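Neutral ceramidase (Pseudomonas aeruginosa, PDB 2ZWS) catalyses the zinc-dependent hydrolysis of the N-acyl bond of ceramides to sphingosine and fatty acid, and also the reverse synthesis of ceramide. Local coordinates at residues Q40-F45 and D128-S133; Y58-L63 and M92-H97; M65-V70 and G103-Y108; G196-F201 and A240-N245; T244-L249 and N439-A444. One frame throughout, in Å; residues are numbered along the deposited sequence. Where two conformers were deposited one is given.

Interaction 1 (Q40-F45 and D128-S133)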
# COMPACT_ATOMS: atom_id res chain seq x y z
N GLN A 40 1.75 -8.20 -4.72
CA GLN A 40 1.36 -6.81 -4.54
C GLN A 40 0.94 -6.22 -5.89
O GLN A 40 1.63 -6.44 -6.91
CB GLN A 40 2.57 -6.02 -4.03
CG GLN A 40 3.08 -6.53 -2.67
CD GLN A 40 4.38 -5.86 -2.30
OE1 GLN A 40 4.39 -4.87 -1.58
NE2 GLN A 40 5.46 -6.35 -2.83
N TRP A 41 -0.15 -5.45 -5.89
CA TRP A 41 -0.72 -4.91 -7.14
C TRP A 41 -0.96 -3.41 -7.03
O TRP A 41 -1.19 -2.86 -5.91
CB TRP A 41 -2.08 -5.59 -7.46
CG TRP A 41 -1.89 -7.09 -7.56
CD1 TRP A 41 -2.00 -8.01 -6.55
CD2 TRP A 41 -1.53 -7.82 -8.74
NE1 TRP A 41 -1.71 -9.28 -7.03
CE2 TRP A 41 -1.41 -9.18 -8.38
CE3 TRP A 41 -1.27 -7.45 -10.06
CZ2 TRP A 41 -1.07 -10.17 -9.29
CZ3 TRP A 41 -0.93 -8.43 -10.98
CH2 TRP A 41 -0.82 -9.78 -10.59
N ALA A 42 -0.84 -2.75 -8.18
CA ALA A 42 -1.36 -1.41 -8.37
C ALA A 42 -2.71 -1.56 -9.09
O ALA A 42 -2.80 -2.27 -10.10
CB ALA A 42 -0.43 -0.59 -9.24
N ARG A 43 -3.72 -0.90 -8.56
CA ARG A 43 -5.08 -0.96 -9.13
C ARG A 43 -5.44 0.46 -9.52
O ARG A 43 -5.51 1.35 -8.66
CB ARG A 43 -6.05 -1.50 -8.06
CG ARG A 43 -5.92 -3.01 -7.82
CD ARG A 43 -6.80 -3.50 -6.66
NE ARG A 43 -6.76 -4.96 -6.52
CZ ARG A 43 -5.86 -5.61 -5.77
NH1 ARG A 43 -4.95 -4.92 -5.10
NH2 ARG A 43 -5.88 -6.95 -5.69
N ALA A 44 -5.62 0.68 -10.81
CA ALA A 44 -5.82 2.02 -11.38
C ALA A 44 -7.24 2.22 -11.84
O ALA A 44 -7.83 1.31 -12.48
CB ALA A 44 -4.88 2.24 -12.56
N PHE A 45 -7.75 3.42 -11.58
CA PHE A 45 -9.14 3.76 -11.92
C PHE A 45 -9.07 5.07 -12.67
O PHE A 45 -8.80 6.12 -12.08
CB PHE A 45 -9.98 3.94 -10.65
CG PHE A 45 -10.05 2.70 -9.81
CD1 PHE A 45 -8.96 2.31 -9.02
CD2 PHE A 45 -11.19 1.88 -9.84
CE1 PHE A 45 -9.02 1.15 -8.24
CE2 PHE A 45 -11.25 0.71 -9.06
CZ PHE A 45 -10.17 0.36 -8.26
N ASP A 128 7.37 0.82 -12.42
CA ASP A 128 6.96 0.21 -13.70
C ASP A 128 5.56 -0.36 -13.61
O ASP A 128 4.79 -0.25 -14.56
CB ASP A 128 7.92 -0.90 -14.12
CG ASP A 128 9.27 -0.38 -14.57
OD1 ASP A 128 9.43 0.85 -14.75
OD2 ASP A 128 10.18 -1.22 -14.72
N GLY A 129 5.23 -1.02 -12.51
CA GLY A 129 3.90 -1.61 -12.36
C GLY A 129 2.79 -0.58 -12.17
O GLY A 129 1.67 -0.77 -12.66
N ILE A 130 3.09 0.52 -11.49
CA ILE A 130 2.10 1.60 -11.38
C ILE A 130 1.79 2.13 -12.78
O ILE A 130 0.61 2.28 -13.20
CB ILE A 130 2.58 2.74 -10.46
CG1 ILE A 130 2.57 2.24 -9.01
CG2 ILE A 130 1.70 4.00 -10.62
CD1 ILE A 130 3.26 3.18 -7.96
N VAL A 131 2.85 2.41 -13.55
CA VAL A 131 2.62 2.88 -14.92
C VAL A 131 1.84 1.83 -15.74
O VAL A 131 0.89 2.17 -16.43
CB VAL A 131 3.97 3.26 -15.59
CG1 VAL A 131 3.76 3.58 -17.10
CG2 VAL A 131 4.61 4.44 -14.87
N ARG A 132 2.19 0.56 -15.62
CA ARG A 132 1.50 -0.50 -16.38
C ARG A 132 0.02 -0.56 -15.98
O ARG A 132 -0.85 -0.77 -16.80
CB ARG A 132 2.18 -1.83 -16.11
CG ARG A 132 1.75 -2.96 -17.04
CD ARG A 132 2.49 -4.31 -16.69
NE ARG A 132 3.88 -4.08 -16.26
CZ ARG A 132 4.37 -4.30 -15.04
NH1 ARG A 132 3.63 -4.88 -14.05
NH2 ARG A 132 5.64 -3.96 -14.81
N SER A 133 -0.28 -0.32 -14.70
CA SER A 133 -1.71 -0.39 -14.26
C SER A 133 -2.54 0.72 -14.95
O SER A 133 -3.70 0.49 -15.34
CB SER A 133 -1.83 -0.35 -12.73
OG SER A 133 -1.58 0.94 -12.23
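Ser133 lodges against Ala42 and Ala44 where helix 120-138 lies on one face of the large mixed beta sheet of the N-terminal ceramidase region, a helix packed on a beta sheet. The axes of strand 41-45 and helix 128-133 come within 7.5 Å at a signed crossing angle of -32°, a close approach that goes with the small residues at the interface: two alanines on the strand, Gly129 and Ser133 on the helix. The serine can be followed outward. Ser133 CB rests 3.4 Å from the carbonyl oxygen Ala42 O. Beyond it, OG stands between the backbone N and the carbonyl carbon (chi1 74°), which places it near both methyl groups, 3.6 Å from Ala42 CB and 3.6 Å from Ala44 CB. The same hydroxyl turns back into its own helix and donates to Ile130 O at 2.7 Å, so a buried polar tip is satisfied without any hydrogen bond to the strand. Val59 of the neighbouring strand 55-61 also touches Ser133 and both alanines, while Arg43 and Phe45 point away, Arg43 forming salt bridges to Glu228 and Asp62. Three residues earlier in the helix, Ile130 offers the flank of its side chain, with CG1 4.1 Å from Ala42 CB. At the other end, the backbone of Ser133 completes the contact, its O lying 3.5 Å from Ala44 CB.

Interaction 2 (Y58-L63 and M92-H97). With ZN (zinc ion), chain B; FMT (formic acid), chain E.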
# COMPACT_ATOMS: atom_id res chain seq x y z
N TYR A 58 -6.85 7.56 -10.39
CA TYR A 58 -6.54 7.22 -9.01
C TYR A 58 -5.96 5.80 -8.99
O TYR A 58 -6.51 4.90 -9.64
CB TYR A 58 -7.84 7.26 -8.17
CG TYR A 58 -7.69 6.69 -6.80
CD1 TYR A 58 -7.97 5.34 -6.54
CD2 TYR A 58 -7.26 7.49 -5.76
CE1 TYR A 58 -7.81 4.79 -5.28
CE2 TYR A 58 -7.11 6.97 -4.46
CZ TYR A 58 -7.38 5.62 -4.24
OH TYR A 58 -7.23 5.11 -2.97
N VAL A 59 -4.80 5.65 -8.36
CA VAL A 59 -4.16 4.33 -8.26
C VAL A 59 -3.97 3.98 -6.80
O VAL A 59 -3.37 4.77 -6.04
CB VAL A 59 -2.77 4.27 -9.02
CG1 VAL A 59 -2.22 2.86 -8.99
CG2 VAL A 59 -2.89 4.77 -10.48
N ASN A 60 -4.50 2.83 -6.37
CA ASN A 60 -4.21 2.36 -5.02
C ASN A 60 -3.23 1.17 -5.10
O ASN A 60 -3.38 0.31 -5.97
CB ASN A 60 -5.48 1.95 -4.26
CG ASN A 60 -5.27 1.86 -2.76
OD1 ASN A 60 -4.72 2.77 -2.12
ND2 ASN A 60 -5.76 0.79 -2.19
N THR A 61 -2.20 1.19 -4.26
CA THR A 61 -1.11 0.23 -4.34
C THR A 61 -0.97 -0.61 -3.06
O THR A 61 -1.13 -0.10 -1.92
CB THR A 61 0.24 0.97 -4.60
OG1 THR A 61 0.55 1.84 -3.49
CG2 THR A 61 0.20 1.76 -5.96
N ASP A 62 -0.65 -1.89 -3.26
CA ASP A 62 -0.39 -2.80 -2.14
C ASP A 62 1.04 -2.58 -1.57
O ASP A 62 1.89 -3.48 -1.64
CB ASP A 62 -0.56 -4.26 -2.59
CG ASP A 62 -2.00 -4.65 -2.90
OD1 ASP A 62 -2.93 -4.29 -2.14
OD2 ASP A 62 -2.21 -5.41 -3.88
N LEU A 63 1.27 -1.41 -0.99
CA LEU A 63 2.58 -0.99 -0.49
C LEU A 63 2.42 -0.39 0.89
O LEU A 63 1.32 0.04 1.28
CB LEU A 63 3.19 0.10 -1.40
CG LEU A 63 3.44 -0.34 -2.84
CD1 LEU A 63 3.85 0.82 -3.70
CD2 LEU A 63 4.52 -1.43 -2.86
N MET A 92 -3.43 10.54 -8.87
CA MET A 92 -3.30 10.36 -7.42
C MET A 92 -2.83 8.94 -7.15
O MET A 92 -3.43 8.00 -7.63
CB MET A 92 -4.64 10.60 -6.69
CG MET A 92 -4.53 10.52 -5.18
SD MET A 92 -6.09 10.84 -4.32
CE MET A 92 -6.41 12.55 -4.79
N LEU A 93 -1.77 8.82 -6.35
CA LEU A 93 -1.22 7.51 -5.99
C LEU A 93 -1.39 7.32 -4.50
O LEU A 93 -1.02 8.21 -3.75
CB LEU A 93 0.27 7.44 -6.35
CG LEU A 93 0.70 7.79 -7.77
CD1 LEU A 93 2.21 7.61 -7.90
CD2 LEU A 93 -0.02 6.95 -8.84
N ALA A 94 -1.96 6.21 -4.06
CA ALA A 94 -2.16 5.97 -2.64
C ALA A 94 -1.76 4.54 -2.31
O ALA A 94 -1.59 3.71 -3.20
CB ALA A 94 -3.59 6.23 -2.28
N ALA A 95 -1.56 4.28 -1.03
CA ALA A 95 -1.12 2.95 -0.59
C ALA A 95 -2.05 2.39 0.49
O ALA A 95 -2.67 3.14 1.27
CB ALA A 95 0.27 3.09 -0.01
N THR A 96 -2.07 1.06 0.56
CA THR A 96 -2.89 0.34 1.54
C THR A 96 -2.21 0.29 2.93
O THR A 96 -2.88 -0.05 3.94
CB THR A 96 -3.06 -1.13 1.15
OG1 THR A 96 -1.76 -1.74 1.07
CG2 THR A 96 -3.86 -1.28 -0.15
N HIS A 97 -0.90 0.56 2.97
CA HIS A 97 -0.12 0.52 4.23
C HIS A 97 0.10 -0.90 4.74
O HIS A 97 0.23 -1.14 5.95
CB HIS A 97 -0.74 1.42 5.29
CG HIS A 97 0.19 1.82 6.38
ND1 HIS A 97 1.50 2.17 6.16
CD2 HIS A 97 -0.06 2.07 7.70
CE1 HIS A 97 2.04 2.55 7.32
NE2 HIS A 97 1.11 2.51 8.26
ZN ZN B . 1.41 3.32 10.26
C FMT E . -6.47 -2.86 -2.14
O1 FMT E . -5.78 -3.88 -1.81
O2 FMT E . -6.23 -1.90 -2.95
O HOH W 1 -5.03 4.11 0.35
O HOH W 2 -2.05 -4.28 0.32
O HOH W 3 2.99 1.95 10.53
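Met92 fits its sulfur against the rim of the Tyr58 ring, SD lying in the ring plane 3.8 Å from CD2, a Met-aromatic contact at the edge. With CG anti to the backbone N (chi1 -176°), the methionine begins extended and then bends at its third torsion. The small Ala94 follows on this face, its methyl group meeting Asn60 OD1 and the hydroxyl end of Tyr58. On the other face Leu93 and Val59 point the same way, side by side, Leu93 CD2 being 3.8 Å from Val59 CB. Near the strand ends Thr96 crosses Asn60 at about a right angle, with CG2 3.5 Å from ND2, and Ala95 CB rests 3.5 Å from Leu63 O. These are the parallel strands of a beta-alpha-beta unit whose helix is 68-81. Ala94 O is gripped twice, by Thr61 N at 2.8 Å and by Thr61 OG1 at 2.9 Å, from opposite faces of its carbonyl plane. Past the strands, His97 NE2 binds zinc at 2.2 Å, beside His204, Glu411 and Tyr448. His97 N donates to Leu63 O at 2.8 Å and ND1 bonds to Gly64 O; together these bonds should limit the ring's rotation, consistent with NE2 being held toward the metal.

Interaction 3 (M65-V70 and G103-Y108). With FMT (formic acid), chain D.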
# COMPACT_ATOMS: atom_id res chain seq x y z
N MET A 65 3.66 2.45 1.68
CA MET A 65 3.39 3.86 1.43
C MET A 65 3.79 4.19 0.00
O MET A 65 4.40 3.35 -0.69
CB MET A 65 4.12 4.75 2.43
CG MET A 65 5.53 4.39 2.66
SD MET A 65 5.91 3.01 3.82
CE MET A 65 5.37 3.60 5.41
N ILE A 66 3.40 5.37 -0.46
CA ILE A 66 3.93 5.77 -1.77
C ILE A 66 4.84 6.96 -1.59
O ILE A 66 4.46 8.10 -1.33
CB ILE A 66 2.88 5.98 -2.89
CG1 ILE A 66 1.89 7.02 -2.44
CG2 ILE A 66 2.21 4.65 -3.27
CD1 ILE A 66 0.81 6.43 -1.74
N PHE A 67 6.10 6.64 -1.71
CA PHE A 67 7.12 7.63 -1.42
C PHE A 67 7.25 8.66 -2.53
O PHE A 67 6.94 8.37 -3.69
CB PHE A 67 8.46 6.94 -1.22
CG PHE A 67 8.54 6.07 0.03
CD1 PHE A 67 8.73 4.70 -0.10
CD2 PHE A 67 8.39 6.63 1.31
CE1 PHE A 67 8.84 3.87 0.99
CE2 PHE A 67 8.50 5.80 2.46
CZ PHE A 67 8.74 4.41 2.28
N GLN A 68 7.73 9.85 -2.17
CA GLN A 68 7.94 10.90 -3.15
C GLN A 68 8.75 10.43 -4.37
O GLN A 68 8.42 10.79 -5.51
CB GLN A 68 8.59 12.11 -2.49
CG GLN A 68 8.77 13.26 -3.41
CD GLN A 68 8.73 14.57 -2.65
OE1 GLN A 68 9.77 15.06 -2.15
NE2 GLN A 68 7.52 15.10 -2.47
N ALA A 69 9.78 9.63 -4.15
CA ALA A 69 10.59 9.14 -5.28
C ALA A 69 9.79 8.37 -6.35
O ALA A 69 10.03 8.49 -7.57
CB ALA A 69 11.74 8.28 -4.74
N VAL A 70 8.85 7.54 -5.89
CA VAL A 70 7.94 6.80 -6.75
C VAL A 70 7.03 7.78 -7.47
O VAL A 70 6.88 7.70 -8.69
CB VAL A 70 7.15 5.76 -5.91
CG1 VAL A 70 6.05 5.09 -6.76
CG2 VAL A 70 8.13 4.72 -5.32
N GLY A 103 11.17 -3.39 1.34
CA GLY A 103 11.43 -1.94 1.45
C GLY A 103 12.51 -1.43 0.52
O GLY A 103 12.97 -2.15 -0.39
N GLY A 104 12.92 -0.19 0.76
CA GLY A 104 14.03 0.41 0.01
C GLY A 104 13.60 1.23 -1.19
O GLY A 104 14.39 1.44 -2.12
N PHE A 105 12.36 1.70 -1.19
CA PHE A 105 11.87 2.44 -2.33
C PHE A 105 11.54 3.91 -2.07
O PHE A 105 10.86 4.58 -2.88
CB PHE A 105 10.74 1.68 -3.05
CG PHE A 105 9.55 1.36 -2.17
CD1 PHE A 105 9.55 0.24 -1.34
CD2 PHE A 105 8.41 2.17 -2.21
CE1 PHE A 105 8.43 -0.06 -0.54
CE2 PHE A 105 7.28 1.87 -1.43
CZ PHE A 105 7.29 0.78 -0.59
N SER A 106 12.06 4.42 -0.95
CA SER A 106 12.10 5.86 -0.68
C SER A 106 13.44 6.40 -1.12
O SER A 106 14.39 5.63 -1.26
CB SER A 106 11.95 6.13 0.83
OG SER A 106 11.91 7.53 1.11
N HIS A 107 13.52 7.71 -1.29
CA HIS A 107 14.82 8.36 -1.41
C HIS A 107 15.26 9.08 -0.13
O HIS A 107 16.36 9.62 -0.08
CB HIS A 107 14.86 9.32 -2.59
CG HIS A 107 15.01 8.62 -3.92
ND1 HIS A 107 14.96 9.28 -5.13
CD2 HIS A 107 15.20 7.31 -4.21
CE1 HIS A 107 15.11 8.40 -6.11
NE2 HIS A 107 15.28 7.20 -5.58
N TYR A 108 14.40 9.05 0.89
CA TYR A 108 14.69 9.64 2.21
C TYR A 108 15.21 8.62 3.18
O TYR A 108 14.61 7.55 3.38
CB TYR A 108 13.49 10.40 2.77
CG TYR A 108 13.35 11.70 2.05
CD1 TYR A 108 14.18 12.79 2.36
CD2 TYR A 108 12.42 11.85 1.02
CE1 TYR A 108 14.09 13.95 1.66
CE2 TYR A 108 12.34 13.03 0.31
CZ TYR A 108 13.16 14.09 0.65
OH TYR A 108 13.12 15.28 -0.03
C FMT D . 8.94 10.03 1.16
O1 FMT D . 7.89 10.34 0.54
O2 FMT D . 9.96 9.55 0.60
O HOH W 4 10.76 16.65 0.12
O HOH W 5 12.32 14.56 -2.58
O HOH W 6 11.27 9.55 -1.72
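Phe67 turns an edge toward the face of Phe105 in an offset edge-to-face pair: the centroids are 4.9 Å apart, the planes stand at 62°, and Phe67 CD1 comes within 3.3 Å of Phe105 CD2. The rim of the Phe105 ring also meets Met65 O in its plane and, farther off, Val70 CG2. Phe67 is itself sandwiched. Ser106 CB lies over the middle of one face, 3.5 Å from the centroid and 9° off the normal, a CH-pi contact, while Met65 CG approaches the opposite face toward its rim. A second CH-pi contact places Ala69 CB over the centre of the His107 ring, 3.4 Å from its centroid. Phe67 is the N-cap residue of helix 68-81, the helix of a beta-alpha-beta unit, and Ser106 on its ring and His107 on Ala69 place loop 103-108 against the first turn of that helix. There a formic acid molecule, probably from the crystallisation liquor, accepts hydrogen bonds from Gln68 N at 2.8 Å on O1 and from Ser106 OG at 2.9 Å on O2; Tyr445 N bonds to it as well. Gln68, Ser106 and Tyr445 are inferred substrate-binding residues. Ser106 OG also accepts a hydrogen bond from Tyr108 N at 2.9 Å, forming an ST turn. Two waters bridge Gln68 OE1 to Tyr108 OH, while Gln68 NE2 bonds to Val392 O.

Interaction 4 (G196-F201 and A240-N245)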
# COMPACT_ATOMS: atom_id res chain seq x y z
N GLY A 196 -16.26 -2.57 -10.87
CA GLY A 196 -15.15 -2.40 -9.94
C GLY A 196 -15.61 -1.46 -8.84
O GLY A 196 -16.73 -0.91 -8.90
N ALA A 197 -14.74 -1.25 -7.85
CA ALA A 197 -15.10 -0.44 -6.70
C ALA A 197 -13.86 -0.02 -5.94
O ALA A 197 -12.87 -0.75 -5.90
CB ALA A 197 -16.05 -1.20 -5.79
N ILE A 198 -13.96 1.13 -5.30
CA ILE A 198 -12.95 1.58 -4.34
C ILE A 198 -13.65 1.74 -2.98
O ILE A 198 -14.65 2.46 -2.87
CB ILE A 198 -12.31 2.94 -4.73
CG1 ILE A 198 -11.74 2.92 -6.18
CG2 ILE A 198 -11.26 3.36 -3.68
CD1 ILE A 198 -11.55 4.32 -6.75
N SER A 199 -13.12 1.04 -1.98
CA SER A 199 -13.58 1.17 -0.57
C SER A 199 -12.55 1.98 0.23
O SER A 199 -11.35 1.72 0.14
CB SER A 199 -13.72 -0.22 0.07
OG SER A 199 -13.63 -0.17 1.49
N TRP A 200 -13.02 2.97 1.00
CA TRP A 200 -12.12 3.72 1.90
C TRP A 200 -12.55 3.45 3.33
O TRP A 200 -13.71 3.67 3.70
CB TRP A 200 -12.22 5.24 1.69
CG TRP A 200 -11.60 5.74 0.42
CD1 TRP A 200 -10.31 6.14 0.25
CD2 TRP A 200 -12.26 5.95 -0.85
NE1 TRP A 200 -10.11 6.57 -1.04
CE2 TRP A 200 -11.29 6.47 -1.74
CE3 TRP A 200 -13.59 5.76 -1.31
CZ2 TRP A 200 -11.58 6.81 -3.07
CZ3 TRP A 200 -13.88 6.09 -2.66
CH2 TRP A 200 -12.86 6.61 -3.52
N PHE A 201 -11.61 2.96 4.12
CA PHE A 201 -11.89 2.64 5.53
C PHE A 201 -10.55 2.60 6.27
O PHE A 201 -9.61 1.98 5.77
CB PHE A 201 -12.60 1.29 5.67
CG PHE A 201 -12.76 0.85 7.09
CD1 PHE A 201 -11.96 -0.16 7.60
CD2 PHE A 201 -13.75 1.41 7.92
CE1 PHE A 201 -12.07 -0.57 8.93
CE2 PHE A 201 -13.87 1.02 9.27
CZ PHE A 201 -13.04 0.01 9.78
N ALA A 240 -10.38 -2.00 -5.09
CA ALA A 240 -9.33 -1.39 -4.24
C ALA A 240 -9.89 -1.16 -2.82
O ALA A 240 -10.98 -0.65 -2.65
CB ALA A 240 -8.85 -0.05 -4.84
N PHE A 241 -9.09 -1.53 -1.81
CA PHE A 241 -9.37 -1.17 -0.44
C PHE A 241 -8.32 -0.16 -0.01
O PHE A 241 -7.13 -0.52 0.18
CB PHE A 241 -9.41 -2.42 0.45
CG PHE A 241 -10.68 -3.17 0.28
CD1 PHE A 241 -10.85 -3.98 -0.84
CD2 PHE A 241 -11.74 -3.03 1.19
CE1 PHE A 241 -12.07 -4.66 -1.07
CE2 PHE A 241 -12.95 -3.73 0.98
CZ PHE A 241 -13.11 -4.51 -0.16
N ALA A 242 -8.77 1.09 0.10
CA ALA A 242 -7.92 2.24 0.41
C ALA A 242 -8.08 2.69 1.87
O ALA A 242 -9.04 2.30 2.57
CB ALA A 242 -8.26 3.41 -0.50
N GLN A 243 -7.11 3.47 2.33
CA GLN A 243 -7.10 4.04 3.69
C GLN A 243 -7.78 5.40 3.78
O GLN A 243 -7.90 6.10 2.77
CB GLN A 243 -5.66 4.23 4.19
CG GLN A 243 -4.92 2.91 4.37
CD GLN A 243 -5.34 2.15 5.61
OE1 GLN A 243 -6.23 2.57 6.38
NE2 GLN A 243 -4.65 1.03 5.84
N THR A 244 -8.21 5.78 4.98
CA THR A 244 -8.52 7.19 5.27
C THR A 244 -7.55 7.76 6.32
O THR A 244 -6.37 7.96 6.01
CB THR A 244 -10.02 7.44 5.62
OG1 THR A 244 -10.37 6.74 6.82
CG2 THR A 244 -10.90 6.99 4.49
N ASN A 245 -8.03 7.98 7.54
CA ASN A 245 -7.22 8.51 8.61
C ASN A 245 -7.00 7.36 9.59
O ASN A 245 -7.77 7.16 10.54
CB ASN A 245 -7.88 9.75 9.28
CG ASN A 245 -9.42 9.71 9.24
OD1 ASN A 245 -10.06 10.61 8.66
ND2 ASN A 245 -10.02 8.70 9.87
O HOH W 7 -10.96 0.02 2.49
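Trp200 sets the CD1 corner of its indole 3.5 Å from Ala242 CB, at the apolar centre of a parallel strand pair whose connection carries helix 218-231, a beta-alpha-beta crossover. Within its own strand Ile198 lays CG2 over one indole face toward the rim, and this methyl group also reaches Ala240 CB at 4.3 Å. Thr244 CG2 comes to 3.6 Å of Trp200 CB, and Gln243 O lies at the ring edge in its plane. Tyr58 of strand 55-61 touches Ile198, Trp200 and Ala242 on this same face. The other face is more polar: Ser199 OG sits 3.4 Å from Phe241 CD2, and helix 218-231 packs on the phenyl group. Between the faces runs a regular backbone ladder. Ser199 N points almost straight at Ala240 O (2.8 Å, 175° at the hydrogen), and Ala242 N reaches Ser199 O at 2.7 Å. Where the strands end, Phe201 N still bonds to Ala242 O at 3.1 Å, but now tilted 28° from the carbonyl plane. That same Ala242 O accepts a hydrogen bond from a second donor, a water 3.0 Å away that is also hydrogen-bonded to Ser199 OG.

Interaction 5 (T244-L249 and N439-A444)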
# COMPACT_ATOMS: atom_id res chain seq x y z
N THR A 244 -8.21 5.78 4.98
CA THR A 244 -8.52 7.19 5.27
C THR A 244 -7.55 7.76 6.32
O THR A 244 -6.37 7.96 6.01
CB THR A 244 -10.02 7.44 5.62
OG1 THR A 244 -10.37 6.74 6.82
CG2 THR A 244 -10.90 6.99 4.49
N ASN A 245 -8.03 7.98 7.54
CA ASN A 245 -7.22 8.51 8.61
C ASN A 245 -7.00 7.36 9.59
O ASN A 245 -7.77 7.16 10.54
CB ASN A 245 -7.88 9.75 9.28
CG ASN A 245 -9.42 9.71 9.24
OD1 ASN A 245 -10.06 10.61 8.66
ND2 ASN A 245 -10.02 8.70 9.87
N ALA A 246 -5.92 6.60 9.38
CA ALA A 246 -5.67 5.34 10.13
C ALA A 246 -4.48 5.43 11.09
O ALA A 246 -4.05 4.40 11.64
CB ALA A 246 -5.45 4.20 9.14
N GLY A 247 -3.97 6.63 11.33
CA GLY A 247 -2.73 6.79 12.08
C GLY A 247 -2.75 6.11 13.44
O GLY A 247 -1.72 5.58 13.90
N ASN A 248 -3.90 6.14 14.11
CA ASN A 248 -3.98 5.57 15.45
C ASN A 248 -4.93 4.37 15.52
O ASN A 248 -5.44 4.03 16.58
CB ASN A 248 -4.33 6.64 16.53
CG ASN A 248 -5.59 7.46 16.18
OD1 ASN A 248 -6.15 7.33 15.09
ND2 ASN A 248 -6.05 8.29 17.14
N LEU A 249 -5.12 3.69 14.37
CA LEU A 249 -6.07 2.58 14.28
C LEU A 249 -5.40 1.26 13.86
O LEU A 249 -4.77 1.18 12.79
CB LEU A 249 -7.19 2.90 13.29
CG LEU A 249 -8.17 4.00 13.68
CD1 LEU A 249 -9.02 4.36 12.46
CD2 LEU A 249 -9.09 3.48 14.76
N ASN A 439 -8.13 10.54 1.90
CA ASN A 439 -7.25 9.40 1.63
C ASN A 439 -5.83 9.73 2.06
O ASN A 439 -5.13 10.45 1.37
CB ASN A 439 -7.32 9.07 0.12
CG ASN A 439 -6.77 7.68 -0.23
OD1 ASN A 439 -5.82 7.16 0.42
ND2 ASN A 439 -7.34 7.09 -1.25
N GLY A 440 -5.41 9.24 3.24
CA GLY A 440 -4.02 9.34 3.73
C GLY A 440 -3.12 8.42 2.90
O GLY A 440 -3.60 7.69 2.02
N TYR A 441 -1.82 8.45 3.19
CA TYR A 441 -0.84 7.60 2.49
C TYR A 441 -0.83 7.86 0.98
O TYR A 441 -0.62 6.93 0.19
CB TYR A 441 -1.11 6.10 2.72
CG TYR A 441 -1.30 5.74 4.18
CD1 TYR A 441 -0.21 5.42 4.98
CD2 TYR A 441 -2.57 5.75 4.76
CE1 TYR A 441 -0.38 5.09 6.35
CE2 TYR A 441 -2.77 5.44 6.11
CZ TYR A 441 -1.66 5.12 6.90
OH TYR A 441 -1.90 4.83 8.21
N ALA A 442 -1.02 9.11 0.58
CA ALA A 442 -1.07 9.44 -0.87
C ALA A 442 0.09 10.34 -1.32
O ALA A 442 0.40 11.35 -0.66
CB ALA A 442 -2.40 10.10 -1.24
N ASN A 443 0.72 9.96 -2.44
CA ASN A 443 1.69 10.76 -3.18
C ASN A 443 3.07 10.97 -2.55
O ASN A 443 4.04 11.21 -3.28
CB ASN A 443 1.11 12.11 -3.62
CG ASN A 443 -0.12 11.97 -4.52
OD1 ASN A 443 -1.06 12.79 -4.42
ND2 ASN A 443 -0.10 11.00 -5.42
N ALA A 444 3.17 10.91 -1.22
CA ALA A 444 4.47 10.90 -0.52
C ALA A 444 4.21 10.32 0.85
O ALA A 444 3.07 9.97 1.18
CB ALA A 444 5.06 12.30 -0.41
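Thr244 and Gly440 make the close part of this contact, backbone against backbone. The CA atoms of Thr244 and Asn439 come within 4.4 Å, and Gly440 has no side chain where the two backbones meet. Within this close approach the one hydrogen bond is long and bent: Gly440 N donates to Thr244 O at 3.2 Å, with 141° at the hydrogen, from a C=O...N angle of 125° and a tilt of 33° from the carbonyl plane. The other part is looser, though equally buried. There Tyr441 brings the hydroxyl end of its ring to Ala246: the methyl CB lies at the ring edge, near its plane, 3.7 Å from OH and 4.2 Å from CE2. Gly247 N is 4.2 Å from that hydroxyl, too far to hold it; the polar partner of Tyr441 OH is Glu411. Beyond Ala246 the chain bends in a type I beta turn, closed by Leu249 N to Ala246 O at 3.0 Å, and reaches Ser250, the nucleophile by similarity. The Tyr441 ring also meets that of His97. Two loops leaving the C-terminal ends of strands 238-242 and 435-439 thus supply second-shell contacts of the zinc site, Tyr441 OH to Glu411 and Leu249 O to His204 ND1.

How the interactions relate
Interactions 2 and 4 lie in one mixed sheet, to which interaction 1 contributes its strand. Interactions 1 and 2, centres about 9 Å apart, share a seam where Phe45 N lies 2.7 Å from Tyr58 O, and Phe45 CE1 reaches Ala240 CB of interaction 4 at 3.6 Å. Interaction 3 interlocks with interaction 2 along the chain and touches interaction 1 through Val70 CG1 and Ile130 CD1, 3.6 Å apart. Interaction 5 continues from interaction 4 through the shared Thr244 and Asn245. Zinc is the common focus: His97 CG of interaction 2 is 3.3 Å from Tyr441 CE1 of interaction 5, while the nearest side-chain atoms of Met65 and Gln243 lie about 6 and 8 Å from the metal.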